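Local coordinates for protein glycosyltransferase Gtf1 (Streptococcus pneumoniae, PDB 4PQG) that is a glycosyltransferase with a GT-B fold that carries an additional extended beta-sheet domain, and is modelled here with uridine-5'-diphosphate, at residues A[233-236]-A[237-241]; A[252-256]-A[257-261]; A[268-271]-A[272-275]; A[287-290]-A[291-295]. All coordinates share one frame; numbering follows the deposited sequence.

Contact 1: residues A[233-236]-A[237-241]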
loop_
_atom_site.group_PDB
_atom_site.type_symbol
_atom_site.label_atom_id
_atom_site.label_comp_id
_atom_site.label_asym_id
_atom_site.label_seq_id
_atom_site.Cartn_x
_atom_site.Cartn_y
_atom_site.Cartn_z
ATOM N N GLY A 233 11.787 -11.117 -8.737
ATOM C CA GLY A 233 13.081 -10.423 -8.634
ATOM C C GLY A 233 14.108 -10.724 -9.707
ATOM O O GLY A 233 14.660 -9.819 -10.326
ATOM N N GLN A 234 14.383 -11.997 -9.913
ATOM C CA GLN A 234 15.380 -12.405 -10.874
ATOM C C GLN A 234 15.049 -11.942 -12.288
ATOM O O GLN A 234 15.920 -11.435 -13.003
ATOM C CB GLN A 234 15.489 -13.907 -10.857
ATOM C CG GLN A 234 16.582 -14.451 -11.750
ATOM C CD GLN A 234 16.919 -15.862 -11.371
ATOM O OE1 GLN A 234 16.694 -16.274 -10.227
ATOM N NE2 GLN A 234 17.457 -16.620 -12.318
ATOM N N VAL A 235 13.790 -12.144 -12.679
ATOM C CA VAL A 235 13.295 -11.779 -14.016
ATOM C C VAL A 235 13.313 -10.263 -14.214
ATOM O O VAL A 235 13.709 -9.772 -15.276
ATOM C CB VAL A 235 11.871 -12.340 -14.242
ATOM C CG1 VAL A 235 11.284 -11.782 -15.519
ATOM C CG2 VAL A 235 11.917 -13.867 -14.291
ATOM N N VAL A 236 12.891 -9.518 -13.196
ATOM C CA VAL A 236 12.977 -8.055 -13.241
ATOM C C VAL A 236 14.448 -7.578 -13.362
ATOM O O VAL A 236 14.771 -6.727 -14.201
ATOM C CB VAL A 236 12.259 -7.415 -12.020
ATOM C CG1 VAL A 236 12.462 -5.904 -11.976
ATOM C CG2 VAL A 236 10.779 -7.722 -12.072
ATOM N N PHE A 237 15.325 -8.149 -12.536
ATOM C CA PHE A 237 16.745 -7.815 -12.530
ATOM C C PHE A 237 17.353 -8.045 -13.909
ATOM O O PHE A 237 18.005 -7.150 -14.461
ATOM C CB PHE A 237 17.517 -8.611 -11.450
ATOM C CG PHE A 237 17.631 -7.895 -10.115
ATOM C CD1 PHE A 237 18.855 -7.834 -9.448
ATOM C CD2 PHE A 237 16.518 -7.284 -9.527
ATOM C CE1 PHE A 237 18.980 -7.171 -8.231
ATOM C CE2 PHE A 237 16.636 -6.620 -8.301
ATOM C CZ PHE A 237 17.871 -6.564 -7.652
ATOM N N GLU A 238 17.095 -9.222 -14.477
ATOM C CA GLU A 238 17.687 -9.594 -15.752
ATOM C C GLU A 238 17.210 -8.692 -16.883
ATOM O O GLU A 238 18.025 -8.172 -17.659
ATOM C CB GLU A 238 17.377 -11.052 -16.067
ATOM C CG GLU A 238 18.215 -12.024 -15.259
ATOM C CD GLU A 238 17.785 -13.462 -15.457
ATOM O OE1 GLU A 238 16.768 -13.707 -16.145
ATOM O OE2 GLU A 238 18.463 -14.352 -14.921
ATOM N N GLU A 239 15.898 -8.481 -16.955
ATOM C CA GLU A 239 15.309 -7.706 -18.032
ATOM C C GLU A 239 15.521 -6.209 -17.896
ATOM O O GLU A 239 15.396 -5.474 -18.877
ATOM C CB GLU A 239 13.814 -8.011 -18.165
ATOM C CG GLU A 239 13.510 -9.468 -18.480
ATOM C CD GLU A 239 14.177 -9.926 -19.763
ATOM O OE1 GLU A 239 14.158 -9.146 -20.747
ATOM O OE2 GLU A 239 14.711 -11.053 -19.776
ATOM N N ALA A 240 15.845 -5.755 -16.689
ATOM C CA ALA A 240 16.081 -4.335 -16.447
ATOM C C ALA A 240 17.512 -3.906 -16.789
ATOM O O ALA A 240 17.792 -2.712 -16.828
ATOM C CB ALA A 240 15.757 -3.974 -15.004
ATOM N N GLN A 241 18.404 -4.867 -17.030
ATOM C CA GLN A 241 19.812 -4.556 -17.305
ATOM C C GLN A 241 20.021 -3.685 -18.550
ATOM O O GLN A 241 20.977 -2.921 -18.615
ATOM C CB GLN A 241 20.658 -5.833 -17.386
ATOM C CG GLN A 241 20.730 -6.615 -16.085
ATOM C CD GLN A 241 21.109 -5.743 -14.893
ATOM O OE1 GLN A 241 22.257 -5.312 -14.771
ATOM N NE2 GLN A 241 20.142 -5.472 -14.017
#
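The backbone bond from F237 N to G233 O, 2.8 Å long with an N-H...O angle of 163°, opens a run of i to i+4 bonds that continues through E238 to Q234 and E239 to V235. G233 O also lies obliquely by the ring of F237, 3.2 Å from its CD2. The chi1 of F237 is -92°, about 30° away from the staggered -60°. Its ring packs on L245 and V247 of strand 244-248 and meets Y272 edge-to-face. On another side Q234 and E238 run alongside each other, both extended beyond CG, their amide and carboxylate planes 74° apart. Q234 NE2 stays 3.6 Å from E238 OE2, and the main partner of the E238 carboxylate is R210, in a salt bridge with OE1. R210 holds E239 in a second salt bridge, while E239 CG packs 3.2 Å from V235 O. Beyond the helical bonds, Q241 folds back so that its NE2 donates to F237 O at 2.8 Å, with K279 O as another acceptor. Helix 233-240 makes the crossover between strands 223-226 and 244-248, a beta-alpha-beta unit of the Rossmann-like sheet in a GT-B enzyme.

Contact 2: residues A[252-256]-A[257-261]; sequences EHYSE and NATNE
T259 OG1 donates to S255 O over 2.6 Å, approaching 39° above the carbonyl plane. A chi1 of -62° sets OG1 beside the backbone N of T259, so that both reach S255 O; the hydroxyl also accepts from L265 N and is therefore gripped twice. The N-H groups of A258 and T259 give S255 O two further, weak bonds. A straighter one links T259 N to E256 O at 3.3 Å, again from well above the carbonyl plane. The same E256 O takes a hydrogen bond from a water at 2.6 Å, and this water gives its other proton to T259 O at 2.8 Å, bridging the two carbonyls. A second water donates to N257 OD1 at 3.1 Å and touches S255 OG weakly. Packing is sparse: the Y254 ring meets T259 with its edge, CD1 lying 3.6 Å from OG1, and the CB atoms of S255 and A258 stand 4.3 Å apart. Backbone bonds from S255 to L265 and from H253 to N267 pair this segment with the returning chain. Residues 255-259 form two overlapping beta turns, the second (256-259) of type I, in the long loop between strand 244-248 and helix 271-275.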
loop_
_atom_site.group_PDB
_atom_site.type_symbol
_atom_site.label_atom_id
_atom_site.label_comp_id
_atom_site.label_asym_id
_atom_site.label_seq_id
_atom_site.Cartn_x
_atom_site.Cartn_y
_atom_site.Cartn_z
ATOM N N GLU A 252 12.819 -1.024 7.678
ATOM C CA GLU A 252 14.106 -1.480 8.221
ATOM C C GLU A 252 14.562 -2.703 7.416
ATOM O O GLU A 252 13.741 -3.532 7.057
ATOM C CB GLU A 252 13.935 -1.836 9.700
ATOM C CG GLU A 252 15.208 -2.238 10.433
ATOM C CD GLU A 252 16.254 -1.139 10.426
ATOM O OE1 GLU A 252 16.390 -0.433 11.444
ATOM O OE2 GLU A 252 16.938 -0.954 9.392
ATOM N N HIS A 253 15.859 -2.828 7.130
ATOM C CA HIS A 253 16.297 -3.718 6.043
ATOM C C HIS A 253 17.130 -4.886 6.495
ATOM O O HIS A 253 17.640 -5.648 5.660
ATOM C CB HIS A 253 17.091 -2.895 5.033
ATOM C CG HIS A 253 18.309 -2.279 5.647
ATOM N ND1 HIS A 253 18.283 -1.058 6.231
ATOM C CD2 HIS A 253 19.575 -2.800 5.866
ATOM C CE1 HIS A 253 19.488 -0.800 6.771
ATOM N NE2 HIS A 253 20.281 -1.870 6.547
ATOM N N TYR A 254 17.286 -5.047 7.804
ATOM C CA TYR A 254 18.038 -6.162 8.372
ATOM C C TYR A 254 17.500 -6.438 9.782
ATOM O O TYR A 254 16.792 -5.607 10.351
ATOM C CB TYR A 254 19.533 -5.822 8.411
ATOM C CG TYR A 254 19.916 -4.947 9.586
ATOM C CD1 TYR A 254 20.644 -5.477 10.664
ATOM C CD2 TYR A 254 19.516 -3.608 9.649
ATOM C CE1 TYR A 254 20.979 -4.690 11.754
ATOM C CE2 TYR A 254 19.836 -2.818 10.750
ATOM C CZ TYR A 254 20.569 -3.368 11.788
ATOM O OH TYR A 254 20.907 -2.602 12.874
ATOM N N SER A 255 17.818 -7.604 10.333
ATOM C CA SER A 255 17.395 -7.953 11.682
ATOM C C SER A 255 18.540 -7.783 12.659
ATOM O O SER A 255 19.551 -8.518 12.629
ATOM C CB SER A 255 16.833 -9.367 11.750
ATOM O OG SER A 255 15.697 -9.471 10.906
ATOM N N GLU A 256 18.375 -6.782 13.515
ATOM C CA GLU A 256 19.378 -6.453 14.502
ATOM C C GLU A 256 19.634 -7.617 15.454
ATOM O O GLU A 256 20.785 -7.942 15.726
ATOM C CB GLU A 256 18.968 -5.210 15.279
ATOM C CG GLU A 256 20.137 -4.562 15.985
ATOM C CD GLU A 256 19.766 -3.291 16.727
ATOM O OE1 GLU A 256 18.558 -2.974 16.851
ATOM O OE2 GLU A 256 20.706 -2.605 17.189
ATOM N N ASN A 257 18.572 -8.254 15.949
ATOM C CA ASN A 257 18.751 -9.367 16.900
ATOM C C ASN A 257 19.537 -10.566 16.335
ATOM O O ASN A 257 20.229 -11.249 17.079
ATOM C CB ASN A 257 17.426 -9.814 17.537
ATOM C CG ASN A 257 16.259 -9.748 16.573
ATOM O OD1 ASN A 257 15.950 -8.680 16.016
ATOM N ND2 ASN A 257 15.588 -10.884 16.375
ATOM N N ALA A 258 19.465 -10.786 15.023
ATOM C CA ALA A 258 20.144 -11.934 14.400
ATOM C C ALA A 258 21.543 -11.617 13.883
ATOM O O ALA A 258 22.324 -12.514 13.584
ATOM C CB ALA A 258 19.295 -12.497 13.271
ATOM N N THR A 259 21.835 -10.332 13.752
ATOM C CA THR A 259 23.071 -9.858 13.148
ATOM C C THR A 259 24.191 -9.744 14.200
ATOM O O THR A 259 23.945 -9.396 15.352
ATOM C CB THR A 259 22.785 -8.522 12.426
ATOM O OG1 THR A 259 21.822 -8.766 11.386
ATOM C CG2 THR A 259 24.052 -7.888 11.841
ATOM N N ASN A 260 25.411 -10.096 13.799
ATOM C CA ASN A 260 26.602 -9.895 14.621
ATOM C C ASN A 260 27.751 -9.421 13.736
ATOM O O ASN A 260 27.526 -9.027 12.586
ATOM C CB ASN A 260 26.952 -11.160 15.422
ATOM C CG ASN A 260 27.378 -12.336 14.539
ATOM O OD1 ASN A 260 27.977 -12.164 13.481
ATOM N ND2 ASN A 260 27.090 -13.538 14.997
ATOM N N GLU A 261 28.976 -9.460 14.255
ATOM C CA GLU A 261 30.138 -8.937 13.533
ATOM C C GLU A 261 30.415 -9.647 12.208
ATOM O O GLU A 261 30.854 -9.016 11.233
ATOM C CB GLU A 261 31.378 -9.022 14.418
ATOM C CG GLU A 261 32.282 -7.809 14.304
ATOM C CD GLU A 261 31.657 -6.581 14.932
ATOM O OE1 GLU A 261 31.469 -6.593 16.167
ATOM O OE2 GLU A 261 31.345 -5.616 14.198
HETATM O O HOH W 1 14.001 -8.344 13.596
HETATM O O HOH W 2 23.056 -6.882 16.222
#

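Contact 3: residues A[268-271]-A[272-275]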
loop_
_atom_site.group_PDB
_atom_site.type_symbol
_atom_site.label_atom_id
_atom_site.label_comp_id
_atom_site.label_asym_id
_atom_site.label_seq_id
_atom_site.Cartn_x
_atom_site.Cartn_y
_atom_site.Cartn_z
ATOM N N ASN A 268 13.714 -10.142 4.625
ATOM C CA ASN A 268 13.410 -11.032 3.493
ATOM C C ASN A 268 13.060 -10.287 2.196
ATOM O O ASN A 268 13.384 -10.750 1.121
ATOM C CB ASN A 268 12.270 -12.015 3.822
ATOM C CG ASN A 268 12.613 -12.987 4.941
ATOM O OD1 ASN A 268 13.775 -13.183 5.309
ATOM N ND2 ASN A 268 11.586 -13.617 5.476
ATOM N N TYR A 269 12.385 -9.147 2.299
ATOM C CA TYR A 269 12.016 -8.390 1.100
ATOM C C TYR A 269 13.204 -7.741 0.379
ATOM O O TYR A 269 13.009 -7.113 -0.656
ATOM C CB TYR A 269 10.976 -7.312 1.405
ATOM C CG TYR A 269 9.677 -7.827 1.995
ATOM C CD1 TYR A 269 9.082 -9.003 1.527
ATOM C CD2 TYR A 269 9.035 -7.118 3.003
ATOM C CE1 TYR A 269 7.889 -9.465 2.072
ATOM C CE2 TYR A 269 7.842 -7.561 3.549
ATOM C CZ TYR A 269 7.275 -8.731 3.083
ATOM O OH TYR A 269 6.098 -9.166 3.643
ATOM N N TYR A 270 14.412 -7.864 0.936
ATOM C CA TYR A 270 15.596 -7.231 0.321
ATOM C C TYR A 270 16.777 -8.167 0.112
ATOM O O TYR A 270 17.766 -7.801 -0.552
ATOM C CB TYR A 270 16.001 -5.953 1.092
ATOM C CG TYR A 270 14.936 -4.906 0.892
ATOM C CD1 TYR A 270 14.754 -4.340 -0.363
ATOM C CD2 TYR A 270 14.061 -4.550 1.911
ATOM C CE1 TYR A 270 13.748 -3.424 -0.596
ATOM C CE2 TYR A 270 13.044 -3.623 1.686
ATOM C CZ TYR A 270 12.895 -3.082 0.424
ATOM O OH TYR A 270 11.904 -2.171 0.124
ATOM N N ASP A 271 16.667 -9.373 0.669
ATOM C CA ASP A 271 17.754 -10.330 0.621
ATOM C C ASP A 271 18.232 -10.572 -0.805
ATOM O O ASP A 271 19.452 -10.624 -1.071
ATOM C CB ASP A 271 17.333 -11.658 1.250
ATOM C CG ASP A 271 18.434 -12.671 1.216
ATOM O OD1 ASP A 271 19.464 -12.436 1.892
ATOM O OD2 ASP A 271 18.286 -13.688 0.497
ATOM N N TYR A 272 17.277 -10.742 -1.718
ATOM C CA TYR A 272 17.629 -10.991 -3.114
ATOM C C TYR A 272 18.359 -9.787 -3.719
ATOM O O TYR A 272 19.423 -9.932 -4.336
ATOM C CB TYR A 272 16.394 -11.344 -3.977
ATOM C CG TYR A 272 16.825 -11.622 -5.404
ATOM C CD1 TYR A 272 17.343 -12.866 -5.754
ATOM C CD2 TYR A 272 16.788 -10.619 -6.381
ATOM C CE1 TYR A 272 17.777 -13.128 -7.041
ATOM C CE2 TYR A 272 17.219 -10.872 -7.678
ATOM C CZ TYR A 272 17.718 -12.126 -7.991
ATOM O OH TYR A 272 18.152 -12.407 -9.253
ATOM N N GLN A 273 17.767 -8.607 -3.557
ATOM C CA GLN A 273 18.319 -7.392 -4.142
ATOM C C GLN A 273 19.716 -7.050 -3.602
ATOM O O GLN A 273 20.579 -6.587 -4.359
ATOM C CB GLN A 273 17.368 -6.203 -3.975
ATOM C CG GLN A 273 15.955 -6.434 -4.489
ATOM C CD GLN A 273 15.016 -6.953 -3.402
ATOM O OE1 GLN A 273 15.204 -8.045 -2.853
ATOM N NE2 GLN A 273 14.004 -6.165 -3.088
ATOM N N PHE A 274 19.942 -7.315 -2.313
ATOM C CA PHE A 274 21.210 -7.004 -1.643
ATOM C C PHE A 274 22.287 -8.025 -2.031
ATOM O O PHE A 274 23.443 -7.654 -2.297
ATOM C CB PHE A 274 21.020 -6.946 -0.101
ATOM C CG PHE A 274 20.190 -5.771 0.380
ATOM C CD1 PHE A 274 19.832 -4.735 -0.485
ATOM C CD2 PHE A 274 19.805 -5.685 1.713
ATOM C CE1 PHE A 274 19.095 -3.651 -0.030
ATOM C CE2 PHE A 274 19.077 -4.599 2.186
ATOM C CZ PHE A 274 18.710 -3.578 1.312
ATOM N N THR A 275 21.902 -9.301 -2.106
ATOM C CA THR A 275 22.789 -10.374 -2.593
ATOM C C THR A 275 23.311 -10.042 -3.993
ATOM O O THR A 275 24.498 -10.213 -4.284
ATOM C CB THR A 275 22.050 -11.734 -2.610
ATOM O OG1 THR A 275 21.676 -12.078 -1.269
ATOM C CG2 THR A 275 22.929 -12.846 -3.189
HETATM O O HOH W 3 14.313 -10.258 -1.473
#
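The tight side of this contact is where Y270 meets F274. F274 N donates to Y270 O at 2.8 Å, and the same residues make a CH-pi contact: Y270 CB sits over one face of the F274 ring, 3.7 Å from its centroid and 19° off the normal. The two rings are themselves close to parallel but slid apart, with centroids separated by 5.6 Å, so the ring-to-ring overlap is slight and CB makes the face contact. Around F274, the rings of W266, F298 and F283 complete a buried aromatic cluster. The backbone is well held one residue on, where T275 grips D271 O twice, by its N and, at 2.7 Å, by OG1, from opposite faces of the carbonyl plane.

Q273 packs from a different direction. Bent at chi2 (92°), it swings its amide back toward the preceding loop, where NE2 donates to Y269 O over 2.8 Å in the carbonyl plane and passes 3.4 Å from Y270 CD1. OE1 takes a bond from a water at 2.8 Å. That water also donates to N268 O and accepts from Y272 N, which gives this N-H of the first helical turn a partner.

The loose side is that of the exposed D271 and T275 side chains, where the D271 carboxylate comes no nearer to T275 OG1 than 3.9 Å, at OD1.

Chemically, the hydrogen bonds fix which end of the Q273 amide is nitrogen. The Y270 hydroxyl bonds V248 O and H250 N, which would fix the backbone next to H250, a neighbour of the 2-acetamido-2-deoxy-beta-D-glucopyranose.

Contact 4: residues A[287-290]-A[291-295]; sequences TDRQ and NEVLQ
E292 lies back along its own helix, over the carbonyl of D288. Its CB stands 3.7 Å from D288 O, and CG comes closer, at 3.2 Å; with CG anti to the carbonyl carbon (chi1 -59°) and an extended chain beyond it, CD and then OE2 lie alongside the same oxygen, without a hydrogen bond since OE2 and D288 O are both acceptors. OE2 is 4.0 Å from D288 CB, whereas OE1 turns to the edge of the R289 guanidinium and ends 4.1 Å from NH1, beyond a salt bridge. The carboxylate and guanidinium planes are 75° apart.

These are the first two turns of helix 288-301, the crossover between strands 282-285 and 308-310 in a beta-alpha-beta unit. T287 is its N-cap: OG1 accepts from Q290 N at 3.2 Å, and T287 O receives N291 N at the start of the regular i to i+4 series.

R289 bends at chi2 (56°), which brings its guanidinium over V293. CG2 of that valine sits centrally above one face, 3.6 Å from CZ, and also lies 3.3 Å from R289 O. Other polar ends have partners outside the helix: the NE2 of Q290 donates to H253 ND1 and to A251 O, while D288 OD1 and N291 ND2 both bond the hydroxyl of T310 in strand 308-310.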
loop_
_atom_site.group_PDB
_atom_site.type_symbol
_atom_site.label_atom_id
_atom_site.label_comp_id
_atom_site.label_asym_id
_atom_site.label_seq_id
_atom_site.Cartn_x
_atom_site.Cartn_y
_atom_site.Cartn_z
ATOM N N THR A 287 15.921 8.051 4.541
ATOM C CA THR A 287 16.681 8.903 5.465
ATOM C C THR A 287 18.170 8.687 5.314
ATOM O O THR A 287 18.603 7.612 4.907
ATOM C CB THR A 287 16.341 8.611 6.927
ATOM O OG1 THR A 287 16.805 7.299 7.265
ATOM C CG2 THR A 287 14.862 8.739 7.178
ATOM N N ASP A 288 18.954 9.698 5.677
ATOM C CA ASP A 288 20.409 9.586 5.654
ATOM C C ASP A 288 20.949 8.581 6.658
ATOM O O ASP A 288 21.989 7.994 6.418
ATOM C CB ASP A 288 21.084 10.941 5.911
ATOM C CG ASP A 288 21.022 11.860 4.708
ATOM O OD1 ASP A 288 21.090 11.368 3.560
ATOM O OD2 ASP A 288 20.905 13.081 4.922
ATOM N N ARG A 289 20.281 8.418 7.794
ATOM C CA ARG A 289 20.709 7.411 8.756
ATOM C C ARG A 289 20.620 5.998 8.158
ATOM O O ARG A 289 21.545 5.209 8.313
ATOM C CB ARG A 289 19.927 7.516 10.066
ATOM C CG ARG A 289 20.364 6.559 11.175
ATOM C CD ARG A 289 21.841 6.648 11.566
ATOM N NE ARG A 289 22.228 5.527 12.432
ATOM C CZ ARG A 289 23.448 4.993 12.495
ATOM N NH1 ARG A 289 24.431 5.462 11.740
ATOM N NH2 ARG A 289 23.689 3.970 13.305
ATOM N N GLN A 290 19.520 5.678 7.468
ATOM C CA GLN A 290 19.429 4.349 6.854
ATOM C C GLN A 290 20.465 4.220 5.751
ATOM O O GLN A 290 21.067 3.159 5.579
ATOM C CB GLN A 290 18.038 4.038 6.313
ATOM C CG GLN A 290 17.907 2.582 5.859
ATOM C CD GLN A 290 16.473 2.134 5.689
ATOM O OE1 GLN A 290 15.580 2.941 5.424
ATOM N NE2 GLN A 290 16.245 0.833 5.841
ATOM N N ASN A 291 20.687 5.320 5.039
ATOM C CA ASN A 291 21.696 5.372 3.994
ATOM C C ASN A 291 23.055 4.929 4.536
ATOM O O ASN A 291 23.661 3.990 4.010
ATOM C CB ASN A 291 21.741 6.778 3.369
ATOM C CG ASN A 291 22.580 6.837 2.100
ATOM O OD1 ASN A 291 23.623 6.193 1.997
ATOM N ND2 ASN A 291 22.126 7.616 1.131
ATOM N N GLU A 292 23.504 5.567 5.619
ATOM C CA GLU A 292 24.811 5.275 6.216
ATOM C C GLU A 292 24.897 3.853 6.775
ATOM O O GLU A 292 25.908 3.160 6.592
ATOM C CB GLU A 292 25.118 6.285 7.327
ATOM C CG GLU A 292 25.129 7.732 6.850
ATOM C CD GLU A 292 25.048 8.728 7.994
ATOM O OE1 GLU A 292 25.577 8.419 9.088
ATOM O OE2 GLU A 292 24.454 9.816 7.794
ATOM N N VAL A 293 23.838 3.423 7.459
ATOM C CA VAL A 293 23.759 2.055 7.990
ATOM C C VAL A 293 23.945 1.029 6.872
ATOM O O VAL A 293 24.804 0.150 6.951
ATOM C CB VAL A 293 22.420 1.811 8.733
ATOM C CG1 VAL A 293 22.190 0.320 8.964
ATOM C CG2 VAL A 293 22.409 2.559 10.059
ATOM N N LEU A 294 23.159 1.172 5.814
ATOM C CA LEU A 294 23.205 0.231 4.707
ATOM C C LEU A 294 24.567 0.261 4.017
ATOM O O LEU A 294 25.142 -0.797 3.730
ATOM C CB LEU A 294 22.083 0.518 3.704
ATOM C CG LEU A 294 21.853 -0.477 2.552
ATOM C CD1 LEU A 294 21.636 -1.900 3.053
ATOM C CD2 LEU A 294 20.682 -0.010 1.688
ATOM N N GLN A 295 25.092 1.464 3.766
ATOM C CA GLN A 295 26.416 1.570 3.133
ATOM C C GLN A 295 27.470 0.779 3.916
ATOM O O GLN A 295 28.182 -0.056 3.348
ATOM C CB GLN A 295 26.843 3.031 2.931
ATOM C CG GLN A 295 27.957 3.171 1.900
ATOM C CD GLN A 295 27.450 2.996 0.481
ATOM O OE1 GLN A 295 26.694 3.824 -0.005
ATOM N NE2 GLN A 295 27.868 1.913 -0.192
#

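In the fold
All four contacts lie in series in the Rossmann-like half of the chain that holds the seven-stranded parallel sheet; each is local and closes no larger loop, and none nests in or crosses another. Contact 1, on helix 233-240, comes first, and after strand 244-248 follow contact 2 in the long loop and contact 3 where that loop enters helix 271-275. Strand 282-285 then leads to contact 4 at the start of helix 288-301. Contacts 1 and 3, centres about 13 Å apart, join through F237 packing on Q273. H253 of contact 2 touches both F274 and L294, and these two meet directly, tying loop 252-261 to both helices.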